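PDB 6NPS: AxyAgu115A from Amphibacillus xylanus NBRC 15112, which is a family GH115 glycoside hydrolase, an alpha-glucuronidase that probably removes glucuronic acid side groups from arabinoglucuronoxylan. Local coordinates for residues Y408-Y413 and I448-D453; F173-E178 and N211-A216. The protein carries 3 engineered substitutions. One frame throughout, in Å; residues are numbered along the deposited sequence.

Interaction 1. Residues Y408-Y413 and I448-D453; sequences YYHFDY and IVNVGD
Segments 408-410 and 448-450 run parallel, their axes inclined by 30° and 4.5 Å apart at the closest, as adjacent strands of the TIM barrel, joined through helix 428-440 in a beta-alpha-beta crossover. Tyr409 sets the register: its N donates to Ile448 O, its O accepts from Asn450 N at 2.8 Å, and Phe411 N continues the pattern by donating to Asn450 O. Tyr408, His410, Ile448 and Asn450 share one face of the sheet, Tyr409 and Val449 the other.

On the face of Tyr408 and Asn450, both side chains place CG anti to the backbone N and so run side by side, with the Asn450 amide nearly parallel to the Tyr408 ring. Asn450 ND2 donates to Tyr408 OH at 3.2 Å, bent to 141°, while Asn450 OD1 accepts from Gly452 N at 2.9 Å, closing an Asx turn. Bonds at both ends thus fix the rotation of the amide. His410 crosses it obliquely, its ND1 hydrogen-bonded to Asp384 OD1.

On the face of Tyr409 and Val449, Val449 CG2 sits 3.3 Å from the centroid of the Phe411 ring, 8° off its normal, a CH-pi contact adjoining helix 458-469. Beyond the strands, Asp412 CG packs 3.4 Å from Gly452 CA, where a side chain would collide with the carboxylate; a water lies in hydrogen-bonding range, 3.1 Å from Asp412 OD2 and 3.0 Å from Val451 O.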
ATOM      1  N   TYR A 408      -0.522  35.113 -21.638  1.00 30.16           N
ATOM      2  CA  TYR A 408       0.154  33.898 -22.068  1.00 30.44           C
ATOM      3  C   TYR A 408      -0.509  32.726 -21.349  1.00 31.60           C
ATOM      4  O   TYR A 408      -0.453  32.638 -20.119  1.00 29.56           O
ATOM      5  CB  TYR A 408       1.646  34.012 -21.749  1.00 32.71           C
ATOM      6  CG  TYR A 408       2.436  32.763 -22.020  1.00 29.63           C
ATOM      7  CD1 TYR A 408       2.103  31.917 -23.068  1.00 29.61           C
ATOM      8  CD2 TYR A 408       3.537  32.441 -21.220  1.00 30.31           C
ATOM      9  CE1 TYR A 408       2.839  30.740 -23.306  1.00 28.83           C
ATOM     10  CE2 TYR A 408       4.293  31.293 -21.460  1.00 31.17           C
ATOM     11  CZ  TYR A 408       3.926  30.445 -22.488  1.00 30.72           C
ATOM     12  OH  TYR A 408       4.658  29.295 -22.704  1.00 30.90           O
ATOM     13  N   TYR A 409      -1.173  31.861 -22.118  1.00 25.04           N
ATOM     14  CA  TYR A 409      -2.044  30.788 -21.649  1.00 24.56           C
ATOM     15  C   TYR A 409      -1.418  29.460 -22.071  1.00 26.43           C
ATOM     16  O   TYR A 409      -0.583  29.426 -22.976  1.00 28.76           O
ATOM     17  CB  TYR A 409      -3.466  30.970 -22.235  1.00 26.72           C
ATOM     18  CG  TYR A 409      -4.531  30.184 -21.495  1.00 27.24           C
ATOM     19  CD1 TYR A 409      -5.079  30.662 -20.293  1.00 27.83           C
ATOM     20  CD2 TYR A 409      -4.988  28.983 -21.993  1.00 26.36           C
ATOM     21  CE1 TYR A 409      -6.055  29.933 -19.592  1.00 26.98           C
ATOM     22  CE2 TYR A 409      -5.979  28.220 -21.282  1.00 29.11           C
ATOM     23  CZ  TYR A 409      -6.502  28.724 -20.097  1.00 31.44           C
ATOM     24  OH  TYR A 409      -7.466  28.019 -19.393  1.00 30.51           O
ATOM     25  N   HIS A 410      -1.717  28.371 -21.342  1.00 27.45           N
ATOM     26  CA  HIS A 410      -1.123  27.059 -21.625  1.00 28.41           C
ATOM     27  C   HIS A 410      -2.192  26.015 -21.949  1.00 29.80           C
ATOM     28  O   HIS A 410      -3.125  25.812 -21.166  1.00 29.47           O
ATOM     29  CB  HIS A 410      -0.303  26.537 -20.435  1.00 26.80           C
ATOM     30  CG  HIS A 410       1.030  27.202 -20.271  1.00 28.74           C
ATOM     31  ND1 HIS A 410       1.159  28.458 -19.722  1.00 29.63           N
ATOM     32  CD2 HIS A 410       2.286  26.803 -20.608  1.00 28.52           C
ATOM     33  CE1 HIS A 410       2.433  28.790 -19.696  1.00 30.00           C
ATOM     34  NE2 HIS A 410       3.142  27.804 -20.221  1.00 29.54           N
ATOM     35  N   PHE A 411      -2.025  25.332 -23.087  1.00 30.57           N
ATOM     36  CA  PHE A 411      -2.645  24.048 -23.393  1.00 29.83           C
ATOM     37  C   PHE A 411      -1.676  22.901 -23.195  1.00 31.79           C
ATOM     38  O   PHE A 411      -2.062  21.753 -23.420  1.00 32.93           O
ATOM     39  CB  PHE A 411      -3.118  23.973 -24.866  1.00 27.08           C
ATOM     40  CG  PHE A 411      -4.194  24.961 -25.245  1.00 27.51           C
ATOM     41  CD1 PHE A 411      -4.944  25.623 -24.288  1.00 27.76           C
ATOM     42  CD2 PHE A 411      -4.460  25.207 -26.588  1.00 26.99           C
ATOM     43  CE1 PHE A 411      -5.960  26.493 -24.645  1.00 31.93           C
ATOM     44  CE2 PHE A 411      -5.465  26.109 -26.954  1.00 28.55           C
ATOM     45  CZ  PHE A 411      -6.203  26.761 -25.985  1.00 28.08           C
ATOM     46  N   ASP A 412      -0.419  23.191 -22.834  1.00 29.46           N
ATOM     47  CA  ASP A 412       0.686  22.236 -22.813  1.00 29.39           C
ATOM     48  C   ASP A 412       1.738  22.817 -21.889  1.00 28.90           C
ATOM     49  O   ASP A 412       1.983  24.021 -21.929  1.00 30.91           O
ATOM     50  CB  ASP A 412       1.219  22.040 -24.237  1.00 37.04           C
ATOM     51  CG  ASP A 412       2.174  20.856 -24.394  1.00 48.54           C
ATOM     52  OD1 ASP A 412       3.325  20.930 -23.902  1.00 49.89           O
ATOM     53  OD2 ASP A 412       1.783  19.862 -25.066  1.00 52.24           O
ATOM     54  N   TYR A 413       2.325  21.996 -21.029  1.00 26.51           N
ATOM     55  CA  TYR A 413       3.318  22.527 -20.113  1.00 29.68           C
ATOM     56  C   TYR A 413       4.294  21.442 -19.682  1.00 30.42           C
ATOM     57  O   TYR A 413       3.892  20.353 -19.275  1.00 28.85           O
ATOM     58  CB  TYR A 413       2.652  23.140 -18.888  1.00 30.85           C
ATOM     59  CG  TYR A 413       3.634  23.728 -17.895  1.00 32.79           C
ATOM     60  CD1 TYR A 413       4.523  24.742 -18.280  1.00 34.29           C
ATOM     61  CD2 TYR A 413       3.643  23.302 -16.561  1.00 31.23           C
ATOM     62  CE1 TYR A 413       5.434  25.291 -17.381  1.00 35.28           C
ATOM     63  CE2 TYR A 413       4.500  23.865 -15.657  1.00 30.84           C
ATOM     64  CZ  TYR A 413       5.396  24.848 -16.070  1.00 34.74           C
ATOM     65  OH  TYR A 413       6.259  25.391 -15.183  1.00 39.34           O
ATOM     66  N   ILE A 448      -1.439  34.812 -26.445  1.00 27.73           N
ATOM     67  CA  ILE A 448      -0.694  33.720 -27.055  1.00 27.40           C
ATOM     68  C   ILE A 448      -0.867  32.462 -26.193  1.00 29.36           C
ATOM     69  O   ILE A 448      -0.921  32.543 -24.962  1.00 30.79           O
ATOM     70  CB  ILE A 448       0.785  34.134 -27.230  1.00 31.66           C
ATOM     71  CG1 ILE A 448       1.580  33.010 -27.918  1.00 32.99           C
ATOM     72  CG2 ILE A 448       1.393  34.571 -25.872  1.00 28.17           C
ATOM     73  CD1 ILE A 448       2.898  33.488 -28.607  1.00 32.97           C
ATOM     74  N   VAL A 449      -0.982  31.297 -26.829  1.00 25.25           N
ATOM     75  CA  VAL A 449      -1.161  30.054 -26.074  1.00 25.02           C
ATOM     76  C   VAL A 449      -0.025  29.092 -26.381  1.00 29.11           C
ATOM     77  O   VAL A 449       0.379  28.935 -27.528  1.00 28.96           O
ATOM     78  CB  VAL A 449      -2.556  29.418 -26.322  1.00 24.44           C
ATOM     79  CG1 VAL A 449      -2.852  29.243 -27.855  1.00 25.05           C
ATOM     80  CG2 VAL A 449      -2.672  28.044 -25.610  1.00 25.43           C
ATOM     81  N   ASN A 450       0.503  28.451 -25.335  1.00 28.04           N
ATOM     82  CA  ASN A 450       1.455  27.365 -25.510  1.00 30.02           C
ATOM     83  C   ASN A 450       0.730  26.106 -25.980  1.00 30.06           C
ATOM     84  O   ASN A 450      -0.099  25.547 -25.238  1.00 29.64           O
ATOM     85  CB  ASN A 450       2.184  27.095 -24.182  1.00 28.16           C
ATOM     86  CG  ASN A 450       3.306  26.073 -24.304  1.00 32.22           C
ATOM     87  OD1 ASN A 450       3.275  25.146 -25.135  1.00 32.59           O
ATOM     88  ND2 ASN A 450       4.332  26.245 -23.464  1.00 31.69           N
ATOM     89  N   VAL A 451       1.047  25.641 -27.192  1.00 29.46           N
ATOM     90  CA  VAL A 451       0.345  24.486 -27.768  1.00 32.85           C
ATOM     91  C   VAL A 451       1.260  23.282 -27.889  1.00 33.19           C
ATOM     92  O   VAL A 451       0.936  22.359 -28.628  1.00 32.42           O
ATOM     93  CB  VAL A 451      -0.278  24.786 -29.144  1.00 33.19           C
ATOM     94  CG1 VAL A 451      -1.446  25.756 -29.059  1.00 33.47           C
ATOM     95  CG2 VAL A 451       0.835  25.249 -30.120  1.00 30.36           C
ATOM     96  N   GLY A 452       2.408  23.280 -27.203  1.00 35.93           N
ATOM     97  CA  GLY A 452       3.294  22.129 -27.305  1.00 38.17           C
ATOM     98  C   GLY A 452       3.691  21.810 -28.737  1.00 38.02           C
ATOM     99  O   GLY A 452       4.170  22.688 -29.461  1.00 35.25           O
ATOM    100  N   ASP A 453       3.465  20.566 -29.166  1.00 35.47           N
ATOM    101  CA  ASP A 453       3.778  20.124 -30.518  1.00 40.01           C
ATOM    102  C   ASP A 453       2.610  20.313 -31.467  1.00 39.64           C
ATOM    103  O   ASP A 453       2.620  19.715 -32.544  1.00 42.04           O
ATOM    104  CB  ASP A 453       4.129  18.638 -30.509  1.00 53.86           C
ATOM    105  CG  ASP A 453       5.235  18.326 -29.527  1.00 74.04           C
ATOM    106  OD1 ASP A 453       4.915  18.051 -28.351  1.00 80.18           O
ATOM    107  OD2 ASP A 453       6.421  18.382 -29.913  1.00 80.15           O
TER
HETATM  108  O   HOH W   1       0.431  19.545 -27.883  1.00 53.80           O

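Interaction 2. Residues F173-E178 and N211-A216; sequences FFINDE and NYLWPA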
ATOM      1  N   PHE A 173       0.220  31.551 -31.177  1.00 26.11           N
ATOM      2  CA  PHE A 173       0.628  30.437 -30.360  1.00 32.88           C
ATOM      3  C   PHE A 173       2.153  30.268 -30.358  1.00 30.54           C
ATOM      4  O   PHE A 173       2.900  30.886 -31.126  1.00 31.50           O
ATOM      5  CB  PHE A 173      -0.086  29.144 -30.814  1.00 27.01           C
ATOM      6  CG  PHE A 173       0.200  28.735 -32.274  1.00 29.56           C
ATOM      7  CD1 PHE A 173       1.382  28.036 -32.617  1.00 34.08           C
ATOM      8  CD2 PHE A 173      -0.722  29.011 -33.279  1.00 28.73           C
ATOM      9  CE1 PHE A 173       1.632  27.637 -33.940  1.00 35.66           C
ATOM     10  CE2 PHE A 173      -0.494  28.609 -34.619  1.00 29.93           C
ATOM     11  CZ  PHE A 173       0.691  27.918 -34.952  1.00 32.13           C
ATOM     12  N   PHE A 174       2.574  29.382 -29.467  1.00 32.01           N
ATOM     13  CA  PHE A 174       3.967  29.093 -29.119  1.00 30.71           C
ATOM     14  C   PHE A 174       4.146  27.594 -29.318  1.00 31.75           C
ATOM     15  O   PHE A 174       3.467  26.797 -28.651  1.00 33.30           O
ATOM     16  CB  PHE A 174       4.202  29.470 -27.648  1.00 29.13           C
ATOM     17  CG  PHE A 174       5.549  29.090 -27.083  1.00 31.43           C
ATOM     18  CD1 PHE A 174       6.676  28.979 -27.896  1.00 33.84           C
ATOM     19  CD2 PHE A 174       5.684  28.901 -25.704  1.00 33.73           C
ATOM     20  CE1 PHE A 174       7.910  28.645 -27.352  1.00 35.93           C
ATOM     21  CE2 PHE A 174       6.921  28.582 -25.144  1.00 40.86           C
ATOM     22  CZ  PHE A 174       8.040  28.454 -25.979  1.00 36.92           C
ATOM     23  N   ILE A 175       4.974  27.214 -30.283  1.00 34.74           N
ATOM     24  CA  ILE A 175       5.419  25.830 -30.406  1.00 39.56           C
ATOM     25  C   ILE A 175       6.464  25.575 -29.323  1.00 44.73           C
ATOM     26  O   ILE A 175       7.567  26.119 -29.394  1.00 46.16           O
ATOM     27  CB  ILE A 175       6.006  25.577 -31.795  1.00 43.66           C
ATOM     28  CG1 ILE A 175       5.010  25.980 -32.871  1.00 36.53           C
ATOM     29  CG2 ILE A 175       6.502  24.110 -31.934  1.00 45.85           C
ATOM     30  CD1 ILE A 175       5.723  26.236 -34.201  1.00 34.93           C
ATOM     31  N   ASN A 176       6.148  24.740 -28.332  1.00 42.44           N
ATOM     32  CA  ASN A 176       7.043  24.549 -27.197  1.00 48.34           C
ATOM     33  C   ASN A 176       7.073  23.073 -26.817  1.00 64.84           C
ATOM     34  O   ASN A 176       6.400  22.242 -27.425  1.00 59.26           O
ATOM     35  CB  ASN A 176       6.614  25.409 -26.000  1.00 51.33           C
ATOM     36  CG  ASN A 176       7.652  25.417 -24.848  1.00 66.93           C
ATOM     37  OD1 ASN A 176       7.286  25.426 -23.667  1.00 67.34           O
ATOM     38  ND2 ASN A 176       8.945  25.417 -25.199  1.00 70.23           N
ATOM     39  N   ASP A 177       7.874  22.740 -25.804  1.00 86.29           N
ATOM     40  CA  ASP A 177       7.940  21.376 -25.293  1.00100.28           C
ATOM     41  C   ASP A 177       8.078  20.386 -26.451  1.00101.59           C
ATOM     42  O   ASP A 177       7.393  19.362 -26.517  1.00110.96           O
ATOM     43  CB  ASP A 177       6.702  21.074 -24.433  1.00109.35           C
ATOM     44  CG  ASP A 177       6.249  22.278 -23.597  1.00112.90           C
ATOM     45  OD1 ASP A 177       7.054  22.763 -22.774  1.00114.48           O
ATOM     46  OD2 ASP A 177       5.099  22.746 -23.750  1.00111.75           O
ATOM     47  N   GLU A 178       8.947  20.732 -27.405  1.00 83.12           N
ATOM     48  CA  GLU A 178       8.844  20.143 -28.732  1.00 70.49           C
ATOM     49  C   GLU A 178       9.681  18.880 -28.899  1.00 69.88           C
ATOM     50  O   GLU A 178       9.683  18.297 -29.987  1.00 72.09           O
ATOM     51  CB  GLU A 178       9.183  21.190 -29.814  1.00 60.95           C
ATOM     52  CG  GLU A 178      10.662  21.636 -29.891  1.00 60.83           C
ATOM     53  CD  GLU A 178      10.899  22.936 -29.130  1.00 59.73           C
ATOM     54  OE1 GLU A 178      10.051  23.304 -28.271  1.00 64.37           O
ATOM     55  OE2 GLU A 178      11.931  23.574 -29.361  1.00 57.58           O
ATOM     56  N   ASN A 211      -1.917  36.070 -36.048  1.00 28.23           N
ATOM     57  CA  ASN A 211      -0.897  36.896 -36.686  1.00 28.46           C
ATOM     58  C   ASN A 211       0.438  36.888 -35.942  1.00 30.41           C
ATOM     59  O   ASN A 211       1.349  37.611 -36.358  1.00 31.22           O
ATOM     60  CB  ASN A 211      -1.385  38.379 -36.860  1.00 28.99           C
ATOM     61  CG  ASN A 211      -1.692  39.080 -35.514  1.00 30.04           C
ATOM     62  OD1 ASN A 211      -1.460  38.517 -34.449  1.00 31.52           O
ATOM     63  ND2 ASN A 211      -2.201  40.324 -35.572  1.00 27.19           N
ATOM     64  N   TYR A 212       0.615  36.069 -34.901  1.00 31.54           N
ATOM     65  CA  TYR A 212       1.767  36.194 -34.016  1.00 33.12           C
ATOM     66  C   TYR A 212       2.248  34.800 -33.629  1.00 31.88           C
ATOM     67  O   TYR A 212       1.428  33.933 -33.344  1.00 29.70           O
ATOM     68  CB  TYR A 212       1.367  36.999 -32.765  1.00 31.58           C
ATOM     69  CG  TYR A 212       2.436  37.269 -31.689  1.00 34.69           C
ATOM     70  CD1 TYR A 212       2.228  36.868 -30.375  1.00 34.66           C
ATOM     71  CD2 TYR A 212       3.594  38.015 -31.979  1.00 31.51           C
ATOM     72  CE1 TYR A 212       3.136  37.131 -29.388  1.00 32.91           C
ATOM     73  CE2 TYR A 212       4.541  38.266 -30.970  1.00 29.66           C
ATOM     74  CZ  TYR A 212       4.287  37.853 -29.685  1.00 33.87           C
ATOM     75  OH  TYR A 212       5.190  38.096 -28.678  1.00 36.41           O
ATOM     76  N   LEU A 213       3.565  34.587 -33.611  1.00 29.40           N
ATOM     77  CA  LEU A 213       4.123  33.255 -33.357  1.00 30.32           C
ATOM     78  C   LEU A 213       5.359  33.345 -32.460  1.00 32.43           C
ATOM     79  O   LEU A 213       6.215  34.211 -32.683  1.00 31.43           O
ATOM     80  CB  LEU A 213       4.505  32.596 -34.701  1.00 29.18           C
ATOM     81  CG  LEU A 213       5.193  31.230 -34.658  1.00 35.55           C
ATOM     82  CD1 LEU A 213       4.207  30.146 -34.236  1.00 34.57           C
ATOM     83  CD2 LEU A 213       5.770  30.916 -36.032  1.00 37.48           C
ATOM     84  N   TRP A 214       5.447  32.459 -31.452  1.00 33.85           N
ATOM     85  CA  TRP A 214       6.718  32.114 -30.838  1.00 31.61           C
ATOM     86  C   TRP A 214       7.171  30.781 -31.422  1.00 33.65           C
ATOM     87  O   TRP A 214       6.458  29.765 -31.284  1.00 30.85           O
ATOM     88  CB  TRP A 214       6.624  31.992 -29.315  1.00 31.76           C
ATOM     89  CG  TRP A 214       6.307  33.241 -28.517  1.00 32.51           C
ATOM     90  CD1 TRP A 214       6.133  34.528 -28.989  1.00 30.29           C
ATOM     91  CD2 TRP A 214       6.104  33.297 -27.101  1.00 31.97           C
ATOM     92  NE1 TRP A 214       5.812  35.363 -27.936  1.00 30.38           N
ATOM     93  CE2 TRP A 214       5.790  34.635 -26.775  1.00 33.23           C
ATOM     94  CE3 TRP A 214       6.126  32.326 -26.071  1.00 31.04           C
ATOM     95  CZ2 TRP A 214       5.498  35.040 -25.465  1.00 38.18           C
ATOM     96  CZ3 TRP A 214       5.823  32.719 -24.779  1.00 33.94           C
ATOM     97  CH2 TRP A 214       5.505  34.069 -24.485  1.00 38.31           C
ATOM     98  N   PRO A 215       8.325  30.729 -32.059  1.00 31.07           N
ATOM     99  CA  PRO A 215       8.765  29.495 -32.716  1.00 35.54           C
ATOM    100  C   PRO A 215       9.405  28.531 -31.739  1.00 32.49           C
ATOM    101  O   PRO A 215       9.626  28.825 -30.557  1.00 32.43           O
ATOM    102  CB  PRO A 215       9.795  29.991 -33.723  1.00 33.72           C
ATOM    103  CG  PRO A 215      10.424  31.166 -33.014  1.00 32.78           C
ATOM    104  CD  PRO A 215       9.306  31.824 -32.220  1.00 29.04           C
ATOM    105  N   ALA A 216       9.674  27.333 -32.252  1.00 31.54           N
ATOM    106  CA  ALA A 216      10.395  26.349 -31.458  1.00 35.91           C
ATOM    107  C   ALA A 216      11.786  26.874 -31.115  1.00 38.35           C
ATOM    108  O   ALA A 216      12.427  27.571 -31.921  1.00 35.26           O
ATOM    109  CB  ALA A 216      10.492  25.026 -32.219  1.00 37.31           C
TER
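Phe174 carries CG anti to its backbone N (chi1 173°) and Trp214 carries CG anti to its carbonyl carbon (chi1 -65°), settings that bring the two rings together on one face of the parallel pair formed by strands 170-174 and 212-214 of the barrel. The result is a T-shaped stack: the six-membered ring of Trp214 turns its edge to the face of Phe174, with centroids 5.1 Å apart and planes at 67°. Trp214 CE3 leads, 3.4 Å from Phe174 CG and offset toward the rim, while Trp214 CB presses on Phe174 CD1 at 3.3 Å. The carbonyl oxygens of Trp214 and Pro215 lie at the edge of the Phe174 ring, in its plane. The hydrogen bond from Trp214 NE1, in the ring plane, to Tyr212 OH at 2.9 Å probably helps to hold the indole's rotation.

Behind these rings, Trp214 N donates to Phe173 O at 3.0 Å and Ile175 N to Trp214 O at 3.1 Å; a weak bond joins Phe173 N to Tyr212 O. On the other face, Phe173 CE1 meets Leu213 CD1 at 3.6 Å, against helix 195-207. An alanine in place of Phe174 would lose the stacked face and would probably loosen the seating of the Trp214 indole.

Past the strands, Glu178, bent at chi2, brings OE2 to 3.5 Å from Ala216 CB, where it also accepts from Trp218 N. The carboxylate thus meets Ala216 through apolar carbon, and its strongest polar partner is Trp218 N, a backbone donor that would probably favour the ionised form.

Interactions 1 and 2 share one sheet, their centres 8 Å apart, because strand 170-174 lies beside strand 446-450: Val449 O probably accepts a hydrogen bond from Phe174 N at 3.0 Å. Their side chains meet too, with Tyr408 OH 3.2 Å from Phe174 CD2. Farther along, Asp412 OD1 and Asp177 OD2 approach to 2.5 Å, a like-charge pair that would probably need a shared proton, although Asp177 is poorly ordered. Both lie in loops past the C-terminal strand ends, where TIM-barrel active sites lie. Bound glycerol, probably from the crystallisation liquor, hydrogen-bonds Tyr408 OH and has nearest atoms about 2 Å from the His410 and about 4 Å from the Phe174 side chain, consistent with a pocket.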